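Local coordinates for N-acetylmuramoyl-L-alanine amidase (Mycolicibacterium smegmatis, PDB 7AGM), which probably hydrolyses the amide bond between N-acetylmuramic acid and L-alanine in cell-wall peptidoglycan, as a zinc-dependent amidase, at residues L121-Q131 with P164-Q175. Sequence-based numbering, arbitrary orientation.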
ATOM      1  N   LEU A 121      -1.242   4.668  -6.021  1.00 13.37           N
ATOM      2  CA  LEU A 121      -2.645   5.033  -6.152  1.00 13.34           C
ATOM      3  C   LEU A 121      -3.038   6.022  -5.066  1.00 13.04           C
ATOM      4  O   LEU A 121      -2.592   5.923  -3.918  1.00 13.25           O
ATOM      5  CB  LEU A 121      -3.548   3.804  -6.033  1.00 14.13           C
ATOM      6  CG  LEU A 121      -3.538   2.738  -7.137  1.00 15.25           C
ATOM      7  CD1 LEU A 121      -2.188   2.021  -7.287  1.00 16.49           C
ATOM      8  CD2 LEU A 121      -4.655   1.738  -6.870  1.00 16.63           C
ATOM      9  N   TYR A 122      -3.905   6.964  -5.427  1.00 12.58           N
ATOM     10  CA  TYR A 122      -4.448   7.897  -4.453  1.00 13.36           C
ATOM     11  C   TYR A 122      -5.880   8.235  -4.839  1.00 13.38           C
ATOM     12  O   TYR A 122      -6.251   8.191  -6.015  1.00 13.78           O
ATOM     13  CB  TYR A 122      -3.580   9.155  -4.322  1.00 15.13           C
ATOM     14  CG  TYR A 122      -3.420   9.949  -5.600  1.00 16.44           C
ATOM     15  CD1 TYR A 122      -2.478   9.589  -6.558  1.00 18.21           C
ATOM     16  CD2 TYR A 122      -4.210  11.078  -5.845  1.00 17.55           C
ATOM     17  CE1 TYR A 122      -2.333  10.329  -7.729  1.00 20.44           C
ATOM     18  CE2 TYR A 122      -4.069  11.820  -6.996  1.00 20.16           C
ATOM     19  CZ  TYR A 122      -3.135  11.446  -7.939  1.00 21.54           C
ATOM     20  OH  TYR A 122      -3.031  12.213  -9.080  1.00 23.61           O
ATOM     21  N   SER A 123      -6.682   8.574  -3.833  1.00 13.65           N
ATOM     22  CA  SER A 123      -8.096   8.844  -4.055  1.00 14.15           C
ATOM     23  C   SER A 123      -8.292  10.076  -4.926  1.00 14.90           C
ATOM     24  O   SER A 123      -7.789  11.161  -4.622  1.00 15.60           O
ATOM     25  CB  SER A 123      -8.808   9.055  -2.720  1.00 14.62           C
ATOM     26  OG  SER A 123     -10.194   9.267  -2.949  1.00 15.00           O
ATOM     27  N   SER A 124      -9.047   9.901  -5.996  1.00 15.05           N
ATOM     28  CA  SER A 124      -9.387  10.999  -6.889  1.00 16.41           C
ATOM     29  C   SER A 124     -10.667  10.644  -7.632  1.00 16.63           C
ATOM     30  O   SER A 124     -10.795   9.522  -8.131  1.00 17.34           O
ATOM     31  CB  SER A 124      -8.248  11.253  -7.874  1.00 18.72           C
ATOM     32  OG  SER A 124      -8.556  12.342  -8.728  1.00 20.97           O
ATOM     33  N   PRO A 125     -11.648  11.560  -7.724  1.00 16.78           N
ATOM     34  CA  PRO A 125     -11.679  12.898  -7.122  1.00 17.06           C
ATOM     35  C   PRO A 125     -11.692  12.839  -5.600  1.00 15.95           C
ATOM     36  O   PRO A 125     -12.220  11.892  -5.013  1.00 15.30           O
ATOM     37  CB  PRO A 125     -13.017  13.477  -7.619  1.00 18.40           C
ATOM     38  CG  PRO A 125     -13.376  12.675  -8.805  1.00 19.37           C
ATOM     39  CD  PRO A 125     -12.841  11.306  -8.551  1.00 17.44           C
ATOM     40  N   PRO A 126     -11.100  13.837  -4.954  1.00 15.59           N
ATOM     41  CA  PRO A 126     -10.993  13.791  -3.493  1.00 15.73           C
ATOM     42  C   PRO A 126     -12.348  13.950  -2.819  1.00 17.00           C
ATOM     43  O   PRO A 126     -13.240  14.656  -3.304  1.00 19.10           O
ATOM     44  CB  PRO A 126     -10.075  14.973  -3.174  1.00 15.54           C
ATOM     45  CG  PRO A 126     -10.326  15.949  -4.304  1.00 16.38           C
ATOM     46  CD  PRO A 126     -10.533  15.077  -5.521  1.00 16.51           C
ATOM     47  N   LEU A 127     -12.483  13.299  -1.664  1.00 16.68           N
ATOM     48  CA  LEU A 127     -13.702  13.348  -0.871  1.00 16.88           C
ATOM     49  C   LEU A 127     -13.570  14.187   0.391  1.00 16.80           C
ATOM     50  O   LEU A 127     -14.575  14.398   1.080  1.00 18.73           O
ATOM     51  CB  LEU A 127     -14.149  11.927  -0.493  1.00 16.07           C
ATOM     52  CG  LEU A 127     -14.561  11.057  -1.685  1.00 16.98           C
ATOM     53  CD1 LEU A 127     -14.733   9.613  -1.241  1.00 18.53           C
ATOM     54  CD2 LEU A 127     -15.847  11.580  -2.302  1.00 18.09           C
ATOM     55  N   ASN A 128     -12.374  14.683   0.694  1.00 16.71           N
ATOM     56  CA  ASN A 128     -12.122  15.502   1.873  1.00 16.41           C
ATOM     57  C   ASN A 128     -10.783  16.210   1.687  1.00 17.08           C
ATOM     58  O   ASN A 128     -10.083  16.011   0.688  1.00 17.03           O
ATOM     59  CB  ASN A 128     -12.181  14.668   3.165  1.00 15.44           C
ATOM     60  CG  ASN A 128     -11.197  13.506   3.163  1.00 15.11           C
ATOM     61  OD1 ASN A 128     -10.034  13.666   2.800  1.00 15.04           O
ATOM     62  ND2 ASN A 128     -11.668  12.327   3.554  1.00 15.84           N
ATOM     63  N   ALA A 129     -10.417  17.020   2.687  1.00 17.52           N
ATOM     64  CA  ALA A 129      -9.219  17.847   2.582  1.00 17.98           C
ATOM     65  C   ALA A 129      -7.946  17.012   2.579  1.00 16.23           C
ATOM     66  O   ALA A 129      -6.979  17.360   1.893  1.00 16.57           O
ATOM     67  CB  ALA A 129      -9.177  18.870   3.718  1.00 19.89           C
ATOM     68  N   ALA A 130      -7.906  15.929   3.360  1.00 16.02           N
ATOM     69  CA  ALA A 130      -6.721  15.075   3.332  1.00 15.50           C
ATOM     70  C   ALA A 130      -6.497  14.519   1.935  1.00 14.61           C
ATOM     71  O   ALA A 130      -5.364  14.498   1.439  1.00 14.31           O
ATOM     72  CB  ALA A 130      -6.860  13.926   4.330  1.00 15.92           C
ATOM     73  N   GLN A 131      -7.576  14.108   1.269  1.00 14.33           N
ATOM     74  CA  GLN A 131      -7.456  13.523  -0.058  1.00 14.59           C
ATOM     75  C   GLN A 131      -7.087  14.562  -1.104  1.00 15.17           C
ATOM     76  O   GLN A 131      -6.399  14.237  -2.078  1.00 15.46           O
ATOM     77  CB  GLN A 131      -8.761  12.828  -0.442  1.00 14.45           C
ATOM     78  CG  GLN A 131      -9.053  11.624   0.448  1.00 13.30           C
ATOM     79  CD  GLN A 131     -10.324  10.895   0.067  1.00 13.05           C
ATOM     80  OE1 GLN A 131     -10.855  11.069  -1.031  1.00 13.55           O
ATOM     81  NE2 GLN A 131     -10.824  10.074   0.983  1.00 14.17           N
ATOM     82  N   PRO A 164      -4.235   8.154 -10.099  1.00 16.74           N
ATOM     83  CA  PRO A 164      -5.462   8.594  -9.421  1.00 16.75           C
ATOM     84  C   PRO A 164      -6.581   7.592  -9.651  1.00 16.32           C
ATOM     85  O   PRO A 164      -6.805   7.131 -10.775  1.00 17.93           O
ATOM     86  CB  PRO A 164      -5.769   9.950 -10.076  1.00 17.65           C
ATOM     87  CG  PRO A 164      -5.044   9.911 -11.402  1.00 19.21           C
ATOM     88  CD  PRO A 164      -3.818   9.080 -11.165  1.00 18.76           C
ATOM     89  N   ARG A 165      -7.286   7.243  -8.573  1.00 15.60           N
ATOM     90  CA  ARG A 165      -8.281   6.180  -8.626  1.00 15.45           C
ATOM     91  C   ARG A 165      -9.465   6.511  -7.735  1.00 15.05           C
ATOM     92  O   ARG A 165      -9.304   7.097  -6.663  1.00 15.00           O
ATOM     93  CB  ARG A 165      -7.677   4.854  -8.154  1.00 15.41           C
ATOM     94  CG  ARG A 165      -6.586   4.310  -9.064  1.00 16.84           C
ATOM     95  CD  ARG A 165      -7.188   3.668 -10.302  1.00 18.31           C
ATOM     96  NE  ARG A 165      -7.800   2.391  -9.972  1.00 18.92           N
ATOM     97  CZ  ARG A 165      -7.150   1.230  -9.986  1.00 18.78           C
ATOM     98  NH1 ARG A 165      -5.862   1.195 -10.318  1.00 18.59           N
ATOM     99  NH2 ARG A 165      -7.782   0.109  -9.665  1.00 19.65           N
ATOM    100  N   SER A 166     -10.658   6.107  -8.182  1.00 16.47           N
ATOM    101  CA  SER A 166     -11.887   6.312  -7.423  1.00 17.56           C
ATOM    102  C   SER A 166     -12.488   5.019  -6.886  1.00 17.45           C
ATOM    103  O   SER A 166     -13.478   5.075  -6.145  1.00 17.81           O
ATOM    104  CB  SER A 166     -12.936   7.053  -8.268  1.00 18.71           C
ATOM    105  OG  SER A 166     -13.396   6.260  -9.350  1.00 20.08           O
ATOM    106  N   ASP A 167     -11.918   3.861  -7.221  1.00 18.00           N
ATOM    107  CA  ASP A 167     -12.556   2.580  -6.956  1.00 17.49           C
ATOM    108  C   ASP A 167     -11.960   1.816  -5.778  1.00 16.88           C
ATOM    109  O   ASP A 167     -12.370   0.676  -5.544  1.00 18.97           O
ATOM    110  CB  ASP A 167     -12.517   1.693  -8.207  1.00 18.43           C
ATOM    111  CG  ASP A 167     -11.099   1.412  -8.687  1.00 22.49           C
ATOM    112  OD1 ASP A 167     -10.275   2.346  -8.730  1.00 22.64           O
ATOM    113  OD2 ASP A 167     -10.800   0.249  -9.036  1.00 27.59           O
ATOM    114  N   ILE A 168     -11.021   2.400  -5.027  1.00 15.54           N
ATOM    115  CA  ILE A 168     -10.362   1.711  -3.915  1.00 15.15           C
ATOM    116  C   ILE A 168     -11.026   2.166  -2.618  1.00 15.13           C
ATOM    117  O   ILE A 168     -10.871   3.322  -2.206  1.00 14.72           O
ATOM    118  CB  ILE A 168      -8.851   1.989  -3.874  1.00 16.21           C
ATOM    119  CG1 ILE A 168      -8.173   1.681  -5.218  1.00 18.97           C
ATOM    120  CG2 ILE A 168      -8.197   1.207  -2.713  1.00 15.49           C
ATOM    121  CD1 ILE A 168      -8.379   0.266  -5.708  1.00 19.88           C
ATOM    122  N   ALA A 169     -11.739   1.250  -1.950  1.00 16.29           N
ATOM    123  CA  ALA A 169     -12.465   1.609  -0.731  1.00 16.96           C
ATOM    124  C   ALA A 169     -11.537   2.163   0.347  1.00 16.37           C
ATOM    125  O   ALA A 169     -11.876   3.139   1.027  1.00 17.37           O
ATOM    126  CB  ALA A 169     -13.249   0.400  -0.210  1.00 18.40           C
ATOM    127  N   GLY A 170     -10.363   1.555   0.529  1.00 15.56           N
ATOM    128  CA  GLY A 170      -9.463   2.023   1.571  1.00 16.16           C
ATOM    129  C   GLY A 170      -8.986   3.447   1.354  1.00 15.74           C
ATOM    130  O   GLY A 170      -8.796   4.198   2.316  1.00 16.36           O
ATOM    131  N   LEU A 171      -8.787   3.842   0.093  1.00 14.49           N
ATOM    132  CA  LEU A 171      -8.433   5.221  -0.233  1.00 14.13           C
ATOM    133  C   LEU A 171      -9.638   6.149  -0.128  1.00 14.05           C
ATOM    134  O   LEU A 171      -9.541   7.237   0.456  1.00 14.90           O
ATOM    135  CB  LEU A 171      -7.832   5.278  -1.640  1.00 13.75           C
ATOM    136  CG  LEU A 171      -6.446   4.627  -1.775  1.00 13.30           C
ATOM    137  CD1 LEU A 171      -6.031   4.607  -3.237  1.00 13.98           C
ATOM    138  CD2 LEU A 171      -5.386   5.323  -0.939  1.00 14.26           C
ATOM    139  N   ASN A 172     -10.791   5.726  -0.650  1.00 13.15           N
ATOM    140  CA  ASN A 172     -11.973   6.587  -0.608  1.00 13.02           C
ATOM    141  C   ASN A 172     -12.359   6.924   0.825  1.00 12.84           C
ATOM    142  O   ASN A 172     -12.831   8.030   1.109  1.00 13.60           O
ATOM    143  CB  ASN A 172     -13.158   5.887  -1.268  1.00 13.20           C
ATOM    144  CG  ASN A 172     -12.961   5.641  -2.741  1.00 13.23           C
ATOM    145  OD1 ASN A 172     -12.156   6.300  -3.397  1.00 14.32           O
ATOM    146  ND2 ASN A 172     -13.736   4.710  -3.282  1.00 14.40           N
ATOM    147  N   LEU A 173     -12.200   5.971   1.734  1.00 13.61           N
ATOM    148  CA  LEU A 173     -12.722   6.136   3.083  1.00 14.45           C
ATOM    149  C   LEU A 173     -11.725   6.772   4.043  1.00 14.26           C
ATOM    150  O   LEU A 173     -12.114   7.134   5.161  1.00 15.08           O
ATOM    151  CB  LEU A 173     -13.207   4.787   3.630  1.00 16.16           C
ATOM    152  CG  LEU A 173     -14.424   4.172   2.925  1.00 16.72           C
ATOM    153  CD1 LEU A 173     -14.584   2.692   3.260  1.00 18.04           C
ATOM    154  CD2 LEU A 173     -15.689   4.952   3.281  1.00 16.29           C
ATOM    155  N   ALA A 174     -10.464   6.927   3.636  1.00 12.81           N
ATOM    156  CA  ALA A 174      -9.464   7.509   4.527  1.00 12.43           C
ATOM    157  C   ALA A 174      -9.737   8.984   4.771  1.00 13.43           C
ATOM    158  O   ALA A 174     -10.071   9.735   3.848  1.00 14.72           O
ATOM    159  CB  ALA A 174      -8.064   7.349   3.930  1.00 14.32           C
ATOM    160  N   GLN A 175      -9.551   9.402   6.022  1.00 14.12           N
ATOM    161  CA  GLN A 175      -9.713  10.789   6.440  1.00 15.44           C
ATOM    162  C   GLN A 175      -8.389  11.422   6.849  1.00 14.99           C
ATOM    163  O   GLN A 175      -8.382  12.540   7.381  1.00 15.84           O
ATOM    164  CB  GLN A 175     -10.752  10.879   7.563  1.00 18.10           C
ATOM    165  CG  GLN A 175     -12.111  10.296   7.170  1.00 24.48           C
ATOM    166  CD  GLN A 175     -13.096  10.284   8.319  1.00 34.96           C
ATOM    167  OE1 GLN A 175     -12.838  10.859   9.375  1.00 42.01           O
ATOM    168  NE2 GLN A 175     -14.231   9.626   8.121  1.00 39.30           N
TER
HETATM  169  O   HOH W   1      -9.656  14.969   5.825  1.00 31.33           O
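Gln-131 has CG beside its own backbone N (chi1 -66°) and the chain extended beyond, which carries its amide to the carbonyl oxygens of Asn-172 and Ala-174. Tyr-122 has CG between its backbone N and carbonyl carbon (chi1 60°), a torsion that lays the ring alongside Pro-164. Pro-164 CA sits over one ring face, a CH-pi contact of 4.0 Å to the centroid.

NE2 of Gln-131 donates to Asn-172 O at 2.9 Å and to Ala-174 O at 3.0 Å. NE2 lies in the plane of the Ala-174 carbonyl but stands well above that of the Asn-172 carbonyl. OE1 of Gln-131 accepts from Ser-123 OG at 2.7 Å and from Leu-127 N at 2.8 Å, from opposite faces of the amide. Asn-128 is the N-cap of helix 129-132. Its OD1 accepts from Gln-131 N, while its ND2 gives Ala-174 O a second donor at 3.1 Å, nearly straight at 169°. A water bridges Ala-130 N and Gln-175 O.

Strands 119-123 and 162-165 pair in parallel at the edge of the mixed sheet. Helix 134-148 lies in their connection, a beta-alpha-beta crossover, and Tyr-122 touches its Val-136 and Ala-139. Arg-165 N donates to Tyr-122 O, and Ser-124 N to Arg-165 O. Leu-121 CB packs on Leu-171 CD1 at 3.8 Å. Leu-121 CD2 lies over one face of the Arg-165 guanidinium, whose edge forms a side-on salt bridge with Asp-167, NE to OD1 and NH2 to OD2. Ile-168 also touches Leu-121 CD2, and its side chain is about 7 Å from that of the zinc ligand His-107.

Asn-172 ND2 ties Ser-166 O back to the helix, and Arg-33 donates to Asn-172 OD1. One amide, that of Gln-131, joins the strand end, the loop and both short helices. It is buried, and NE2 and OE1 are each matched by two bonds, which fixes its rotation.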